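Local coordinates for aldehyde reductase YahK (Escherichia coli, PDB 1UUF), which catalyses the NADPH-dependent reduction of a wide range of aldehydes to their primary alcohols, carrying two zinc ions in each subunit, at residues I109-C119 / I153-L161; G122-M130 / G311-E319. All blocks are in the same frame, centred on the assembly; numbering follows the deposited sequence.

Contact 1. Residues I109-C119 / I153-L161; sequences IVDSCKHCEEC and IVVHERYVL. With ZN (zinc ion), chain B.
The structural-zinc lobe of this zinc-containing alcohol dehydrogenase rests here on Tyr-159, with Cys-113, Cys-116 and Cys-119 binding the metal beside the interface and Cys-127 completing the four-thiolate site. Asp-111 lays its CA over one face of the Tyr-159 ring, 3.6 Å from the centroid, a CH-pi contact; Arg-158 CG lies over the opposite face. With CG anti to its carbonyl carbon (chi1 -50°), the tyrosine sends its hydroxyl along the 109-119 backbone to Ser-112, where Tyr-159 OH and Ser-112 OG share a short 2.6 Å hydrogen bond at the ring edge. Ile-109 CG2 meets Tyr-159 CD2 at 3.6 Å. Lys-114 runs past the phenol oxygen, its CE over a face of the His-156 imidazole, and bends at its last torsion (chi4 62°). Lys-114 NZ thereby gains a salt bridge to Asp-111 OD1 at 2.7 Å and a hydrogen bond to Ser-112 O; OD1 also accepts from Ser-112 N. Arg-158 reaches out straight, running counter to the Lys-114 chain, and puts its NH2 3.0 Å from Cys-119 O, while its charge is met by Glu-124. Water bridges Val-110 O to His-156 N. Strand 109-111, bulged where Val-110 and Asp-111 both face Thr-131 of strand 131-132, thus lies against the end of strand 152-156, itself paired with strand 49-58, and Ile-317 of helix 317-330 packs on Tyr-159.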
# COMPACT_ATOMS: atom_id res chain seq x y z
N ILE A 109 -15.19 -18.01 8.99
CA ILE A 109 -16.20 -18.11 7.93
C ILE A 109 -17.01 -19.40 7.97
O ILE A 109 -16.44 -20.49 8.07
CB ILE A 109 -15.54 -18.09 6.54
CG1 ILE A 109 -14.55 -16.93 6.45
CG2 ILE A 109 -16.61 -17.99 5.46
CD1 ILE A 109 -13.68 -16.98 5.20
N VAL A 110 -18.34 -19.28 7.90
CA VAL A 110 -19.19 -20.48 7.87
C VAL A 110 -19.98 -20.54 6.56
O VAL A 110 -20.60 -21.56 6.27
CB VAL A 110 -20.15 -20.57 9.08
CG1 VAL A 110 -19.36 -20.90 10.35
CG2 VAL A 110 -20.93 -19.28 9.25
N ASP A 111 -19.96 -19.46 5.78
CA ASP A 111 -20.65 -19.44 4.49
C ASP A 111 -20.29 -18.19 3.69
O ASP A 111 -19.74 -17.23 4.23
CB ASP A 111 -22.17 -19.51 4.68
CG ASP A 111 -22.88 -20.24 3.55
OD1 ASP A 111 -22.23 -20.57 2.54
OD2 ASP A 111 -24.10 -20.49 3.67
N SER A 112 -20.55 -18.23 2.39
CA SER A 112 -20.31 -17.09 1.51
C SER A 112 -21.22 -17.24 0.30
O SER A 112 -21.88 -18.27 0.15
CB SER A 112 -18.83 -17.01 1.09
OG SER A 112 -18.44 -18.11 0.28
N CYS A 113 -21.28 -16.24 -0.57
CA CYS A 113 -22.18 -16.31 -1.72
C CYS A 113 -21.81 -17.40 -2.72
O CYS A 113 -22.68 -17.94 -3.40
CB CYS A 113 -22.28 -14.95 -2.41
SG CYS A 113 -21.06 -14.57 -3.68
N LYS A 114 -20.52 -17.74 -2.79
CA LYS A 114 -20.01 -18.78 -3.68
C LYS A 114 -20.01 -18.49 -5.17
O LYS A 114 -19.61 -19.35 -5.96
CB LYS A 114 -20.76 -20.09 -3.46
CG LYS A 114 -20.85 -20.55 -2.03
CD LYS A 114 -21.64 -21.84 -1.93
CE LYS A 114 -22.06 -22.11 -0.50
NZ LYS A 114 -22.95 -21.02 -0.02
N HIS A 115 -20.43 -17.30 -5.59
CA HIS A 115 -20.45 -17.01 -7.02
C HIS A 115 -19.82 -15.69 -7.45
O HIS A 115 -19.85 -15.36 -8.63
CB HIS A 115 -21.88 -17.11 -7.55
CG HIS A 115 -22.84 -16.16 -6.89
ND1 HIS A 115 -22.96 -14.85 -7.27
CD2 HIS A 115 -23.71 -16.34 -5.87
CE1 HIS A 115 -23.86 -14.25 -6.51
NE2 HIS A 115 -24.33 -15.14 -5.65
N CYS A 116 -19.26 -14.94 -6.50
CA CYS A 116 -18.62 -13.67 -6.85
C CYS A 116 -17.16 -13.94 -7.17
O CYS A 116 -16.66 -15.05 -6.97
CB CYS A 116 -18.72 -12.68 -5.68
SG CYS A 116 -17.65 -13.08 -4.28
N GLU A 117 -16.46 -12.92 -7.68
CA GLU A 117 -15.06 -13.07 -8.03
C GLU A 117 -14.21 -13.57 -6.86
O GLU A 117 -13.35 -14.43 -7.04
CB GLU A 117 -14.50 -11.75 -8.55
CG GLU A 117 -13.10 -11.86 -9.13
CD GLU A 117 -12.60 -10.55 -9.71
OE1 GLU A 117 -13.31 -9.96 -10.56
OE2 GLU A 117 -11.51 -10.10 -9.31
N GLU A 118 -14.45 -13.03 -5.67
CA GLU A 118 -13.69 -13.44 -4.49
C GLU A 118 -13.89 -14.91 -4.14
O GLU A 118 -12.93 -15.64 -3.97
CB GLU A 118 -14.08 -12.55 -3.30
CG GLU A 118 -13.43 -11.17 -3.32
CD GLU A 118 -13.76 -10.37 -4.57
OE1 GLU A 118 -14.95 -10.03 -4.77
OE2 GLU A 118 -12.83 -10.09 -5.35
N CYS A 119 -15.14 -15.34 -4.05
CA CYS A 119 -15.42 -16.73 -3.72
C CYS A 119 -14.85 -17.69 -4.76
O CYS A 119 -14.30 -18.73 -4.42
CB CYS A 119 -16.93 -16.95 -3.59
SG CYS A 119 -17.64 -16.24 -2.08
N ILE A 153 -21.38 -27.42 16.52
CA ILE A 153 -21.61 -26.44 15.47
C ILE A 153 -21.85 -27.23 14.19
O ILE A 153 -21.33 -28.33 14.03
CB ILE A 153 -20.40 -25.47 15.32
CG1 ILE A 153 -20.77 -24.30 14.40
CG2 ILE A 153 -19.18 -26.22 14.79
CD1 ILE A 153 -19.76 -23.15 14.41
N VAL A 154 -22.67 -26.68 13.29
CA VAL A 154 -22.98 -27.34 12.03
C VAL A 154 -22.57 -26.38 10.91
O VAL A 154 -23.05 -25.25 10.85
CB VAL A 154 -24.49 -27.67 11.92
CG1 VAL A 154 -24.79 -28.34 10.59
CG2 VAL A 154 -24.90 -28.57 13.07
N VAL A 155 -21.69 -26.84 10.04
CA VAL A 155 -21.17 -26.00 8.97
C VAL A 155 -21.13 -26.70 7.61
O VAL A 155 -20.85 -27.89 7.53
CB VAL A 155 -19.72 -25.55 9.31
CG1 VAL A 155 -19.20 -24.55 8.26
CG2 VAL A 155 -19.68 -24.94 10.70
N HIS A 156 -21.42 -25.93 6.56
CA HIS A 156 -21.38 -26.43 5.18
C HIS A 156 -19.95 -26.93 4.98
O HIS A 156 -19.00 -26.22 5.33
CB HIS A 156 -21.70 -25.27 4.23
CG HIS A 156 -21.74 -25.66 2.78
ND1 HIS A 156 -20.62 -26.08 2.10
CD2 HIS A 156 -22.76 -25.66 1.89
CE1 HIS A 156 -20.95 -26.32 0.84
NE2 HIS A 156 -22.24 -26.07 0.69
N GLU A 157 -19.78 -28.12 4.42
CA GLU A 157 -18.43 -28.68 4.26
C GLU A 157 -17.42 -27.83 3.51
O GLU A 157 -16.21 -28.03 3.68
CB GLU A 157 -18.49 -30.08 3.61
CG GLU A 157 -18.85 -30.10 2.14
CD GLU A 157 -18.44 -31.40 1.47
OE1 GLU A 157 -18.92 -31.67 0.35
OE2 GLU A 157 -17.63 -32.15 2.06
N ARG A 158 -17.87 -26.89 2.69
CA ARG A 158 -16.92 -26.05 1.96
C ARG A 158 -16.10 -25.20 2.91
O ARG A 158 -14.97 -24.81 2.60
CB ARG A 158 -17.65 -25.13 0.96
CG ARG A 158 -16.74 -24.06 0.35
CD ARG A 158 -17.41 -23.33 -0.81
NE ARG A 158 -16.56 -22.28 -1.37
CZ ARG A 158 -16.78 -21.69 -2.54
NH1 ARG A 158 -17.83 -22.04 -3.28
NH2 ARG A 158 -15.96 -20.74 -2.97
N TYR A 159 -16.65 -24.94 4.10
CA TYR A 159 -15.96 -24.10 5.07
C TYR A 159 -15.37 -24.84 6.25
O TYR A 159 -14.94 -24.23 7.23
CB TYR A 159 -16.92 -23.00 5.53
CG TYR A 159 -17.56 -22.30 4.35
CD1 TYR A 159 -18.71 -22.82 3.75
CD2 TYR A 159 -16.96 -21.18 3.78
CE1 TYR A 159 -19.24 -22.23 2.60
CE2 TYR A 159 -17.48 -20.59 2.63
CZ TYR A 159 -18.62 -21.13 2.05
OH TYR A 159 -19.12 -20.56 0.90
N VAL A 160 -15.35 -26.17 6.17
CA VAL A 160 -14.78 -26.98 7.24
C VAL A 160 -13.40 -27.43 6.78
O VAL A 160 -13.24 -27.86 5.64
CB VAL A 160 -15.66 -28.22 7.52
CG1 VAL A 160 -14.99 -29.11 8.57
CG2 VAL A 160 -17.03 -27.78 8.00
N LEU A 161 -12.42 -27.32 7.67
CA LEU A 161 -11.04 -27.69 7.36
C LEU A 161 -10.66 -29.03 7.98
O LEU A 161 -11.21 -29.42 9.00
CB LEU A 161 -10.08 -26.62 7.89
CG LEU A 161 -10.12 -25.19 7.35
CD1 LEU A 161 -9.94 -25.22 5.84
CD2 LEU A 161 -11.44 -24.53 7.72
ZN ZN B . -18.95 -14.26 -2.67
O HOH W 1 -14.20 -21.92 8.36
O HOH W 2 -22.46 -23.16 7.01
O HOH W 3 -17.07 -20.54 -5.73

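Contact 2. Residues G122-M130 / G311-E319. With ZN (zinc ion), chain B.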
# COMPACT_ATOMS: atom_id res chain seq x y z
N GLY A 122 -11.25 -18.42 -4.33
CA GLY A 122 -10.84 -19.02 -3.08
C GLY A 122 -10.59 -17.98 -2.00
O GLY A 122 -9.82 -18.21 -1.06
N LEU A 123 -11.24 -16.83 -2.14
CA LEU A 123 -11.10 -15.75 -1.17
C LEU A 123 -12.45 -15.43 -0.55
O LEU A 123 -12.91 -14.28 -0.57
CB LEU A 123 -10.52 -14.50 -1.86
CG LEU A 123 -9.10 -14.66 -2.41
CD1 LEU A 123 -8.72 -13.41 -3.18
CD2 LEU A 123 -8.12 -14.91 -1.27
N GLU A 124 -13.10 -16.45 0.01
CA GLU A 124 -14.40 -16.27 0.64
C GLU A 124 -14.35 -15.23 1.75
O GLU A 124 -15.37 -14.64 2.11
CB GLU A 124 -14.91 -17.60 1.19
CG GLU A 124 -15.08 -18.67 0.12
CD GLU A 124 -13.86 -19.57 -0.04
OE1 GLU A 124 -12.74 -19.16 0.34
OE2 GLU A 124 -14.03 -20.69 -0.57
N ASN A 125 -13.15 -15.00 2.29
CA ASN A 125 -12.96 -14.02 3.37
C ASN A 125 -13.20 -12.58 2.91
O ASN A 125 -13.51 -11.70 3.72
CB ASN A 125 -11.56 -14.16 3.97
CG ASN A 125 -10.45 -14.07 2.92
OD1 ASN A 125 -10.54 -14.66 1.84
ND2 ASN A 125 -9.37 -13.36 3.26
N TYR A 126 -13.06 -12.34 1.61
CA TYR A 126 -13.27 -11.00 1.06
C TYR A 126 -14.61 -10.87 0.35
O TYR A 126 -14.88 -9.87 -0.32
CB TYR A 126 -12.12 -10.64 0.11
CG TYR A 126 -10.80 -10.48 0.83
CD1 TYR A 126 -9.69 -11.24 0.48
CD2 TYR A 126 -10.68 -9.59 1.90
CE1 TYR A 126 -8.48 -11.12 1.18
CE2 TYR A 126 -9.49 -9.46 2.61
CZ TYR A 126 -8.40 -10.24 2.25
OH TYR A 126 -7.24 -10.14 2.98
N CYS A 127 -15.46 -11.88 0.48
CA CYS A 127 -16.78 -11.85 -0.13
C CYS A 127 -17.61 -10.77 0.57
O CYS A 127 -17.56 -10.65 1.79
CB CYS A 127 -17.46 -13.22 0.02
SG CYS A 127 -19.20 -13.29 -0.50
N ASP A 128 -18.37 -9.99 -0.19
CA ASP A 128 -19.20 -8.94 0.40
C ASP A 128 -20.34 -9.52 1.21
O ASP A 128 -20.94 -8.82 2.03
CB ASP A 128 -19.80 -8.03 -0.67
CG ASP A 128 -18.83 -6.99 -1.17
OD1 ASP A 128 -18.01 -6.51 -0.37
OD2 ASP A 128 -18.91 -6.64 -2.37
N HIS A 129 -20.65 -10.79 0.98
CA HIS A 129 -21.76 -11.42 1.68
C HIS A 129 -21.31 -12.64 2.46
O HIS A 129 -22.04 -13.62 2.58
CB HIS A 129 -22.83 -11.80 0.67
CG HIS A 129 -23.20 -10.67 -0.24
ND1 HIS A 129 -23.85 -9.54 0.20
CD2 HIS A 129 -22.93 -10.46 -1.55
CE1 HIS A 129 -23.97 -8.68 -0.79
NE2 HIS A 129 -23.42 -9.21 -1.87
N MET A 130 -20.10 -12.57 3.00
CA MET A 130 -19.56 -13.66 3.79
C MET A 130 -20.31 -13.76 5.11
O MET A 130 -20.61 -12.74 5.74
CB MET A 130 -18.07 -13.42 4.04
CG MET A 130 -17.37 -14.51 4.83
SD MET A 130 -17.30 -14.15 6.59
CE MET A 130 -15.86 -13.09 6.62
N GLY A 311 -3.52 -3.74 4.09
CA GLY A 311 -4.23 -4.42 5.16
C GLY A 311 -4.56 -5.81 4.69
O GLY A 311 -4.47 -6.11 3.50
N SER A 312 -4.93 -6.69 5.61
CA SER A 312 -5.29 -8.05 5.26
C SER A 312 -6.08 -8.65 6.41
O SER A 312 -5.85 -8.30 7.56
CB SER A 312 -4.03 -8.88 5.01
OG SER A 312 -4.35 -10.23 4.70
N MET A 313 -7.05 -9.51 6.10
CA MET A 313 -7.80 -10.16 7.17
C MET A 313 -7.97 -11.64 6.87
O MET A 313 -8.27 -12.04 5.74
CB MET A 313 -9.15 -9.48 7.42
CG MET A 313 -10.12 -9.45 6.27
SD MET A 313 -11.74 -8.88 6.87
CE MET A 313 -12.71 -10.37 6.64
N ILE A 314 -7.75 -12.45 7.91
CA ILE A 314 -7.81 -13.90 7.83
C ILE A 314 -7.33 -14.44 6.49
O ILE A 314 -6.29 -14.02 5.99
CB ILE A 314 -9.23 -14.42 8.15
CG1 ILE A 314 -10.28 -13.79 7.22
CG2 ILE A 314 -9.56 -14.11 9.59
CD1 ILE A 314 -11.68 -14.33 7.45
N GLY A 315 -8.06 -15.40 5.93
CA GLY A 315 -7.68 -15.97 4.65
C GLY A 315 -8.85 -16.75 4.09
O GLY A 315 -9.80 -17.03 4.81
N GLY A 316 -8.79 -17.10 2.81
CA GLY A 316 -9.85 -17.87 2.20
C GLY A 316 -9.77 -19.30 2.69
O GLY A 316 -8.80 -19.66 3.37
N ILE A 317 -10.74 -20.13 2.35
CA ILE A 317 -10.71 -21.51 2.83
C ILE A 317 -9.55 -22.33 2.26
O ILE A 317 -8.83 -22.99 3.01
CB ILE A 317 -12.04 -22.24 2.56
CG1 ILE A 317 -13.20 -21.46 3.19
CG2 ILE A 317 -12.00 -23.64 3.17
CD1 ILE A 317 -13.12 -21.34 4.71
N PRO A 318 -9.34 -22.29 0.94
CA PRO A 318 -8.23 -23.06 0.36
C PRO A 318 -6.89 -22.78 1.05
O PRO A 318 -6.14 -23.71 1.34
CB PRO A 318 -8.23 -22.63 -1.10
CG PRO A 318 -9.68 -22.40 -1.36
CD PRO A 318 -10.13 -21.65 -0.13
N GLU A 319 -6.60 -21.51 1.31
CA GLU A 319 -5.33 -21.18 1.95
C GLU A 319 -5.31 -21.60 3.42
O GLU A 319 -4.25 -21.93 3.95
CB GLU A 319 -5.04 -19.68 1.84
CG GLU A 319 -3.68 -19.31 2.42
CD GLU A 319 -3.28 -17.89 2.10
OE1 GLU A 319 -4.08 -16.97 2.36
OE2 GLU A 319 -2.16 -17.69 1.58
ZN ZN B . -18.95 -14.26 -2.67
O HOH W 4 -7.49 -19.08 -0.18
O HOH W 5 -6.31 -12.75 3.37
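Asn-125 lies across the Met-313 to Gly-316 backbone, its CB 3.5 Å from Ile-314 CD1 and its amide carbon against the carbonyl carbon of Gly-315. Asn-125 ND2 donates to Met-313 O at 3.0 Å, nearly in line with the carbonyl, and the oxygen lies 7° out of the asparagine amide plane. Placing CG between backbone N and carbonyl carbon (chi1 54°) turns the amide this way, with ND2 also above the rim of the Tyr-126 ring. Tyr-126 OH, in turn, accepts from Met-313 N at 3.2 Å and shares water 5 with Ile-314 O, while Met-313 CG packs on CE2 of the ring. Met-130 CE and Met-313 CE meet tip to tip at 4.2 Å. Here the loop that gives Cys-127 to the structural zinc, in the GroES-like domain, meets the chain leaving the last strand of the Rossmann-type sheet, 308-311, and entering helix 317-330. Gly-316 is that helix's N-cap, and Glu-124 takes up the first amide of the helix: its OE1 accepts from Ile-317 N in a nearly straight bond (169°), though from above the carboxylate plane. The helix start would probably favour the carboxylate's negative charge. Gly-122 closes the preceding helix in a Schellman motif; Gly-122 O receives a CA-H...O contact from Gly-316 CA at 3.3 Å and through water 4 reaches Glu-319 N.

Overall arrangement
Contacts 1 and 2 have centres about 10 Å apart and interleave along the chain, 109-119 leading into 122-130 before 153-161 and 311-319 follow. Together they supply all four ligands of the structural zinc. Glu-124 of contact 2 joins them: its OE2 forms a salt bridge with Arg-158 NH2 of contact 1 at 3.1 Å, and its CG packs on Ser-112 OG. Leu-123 N lies 2.8 Å from Glu-118 O, a probable hydrogen bond. The catalytic zinc lies about 6 Å from the nearest side-chain atom of Ile-314 and about 10 Å from that of Ile-109. Both contacts also reach the second subunit, Glu-118 pairing with its Arg-280 and Asp-128 with its Lys-256 and Lys-305.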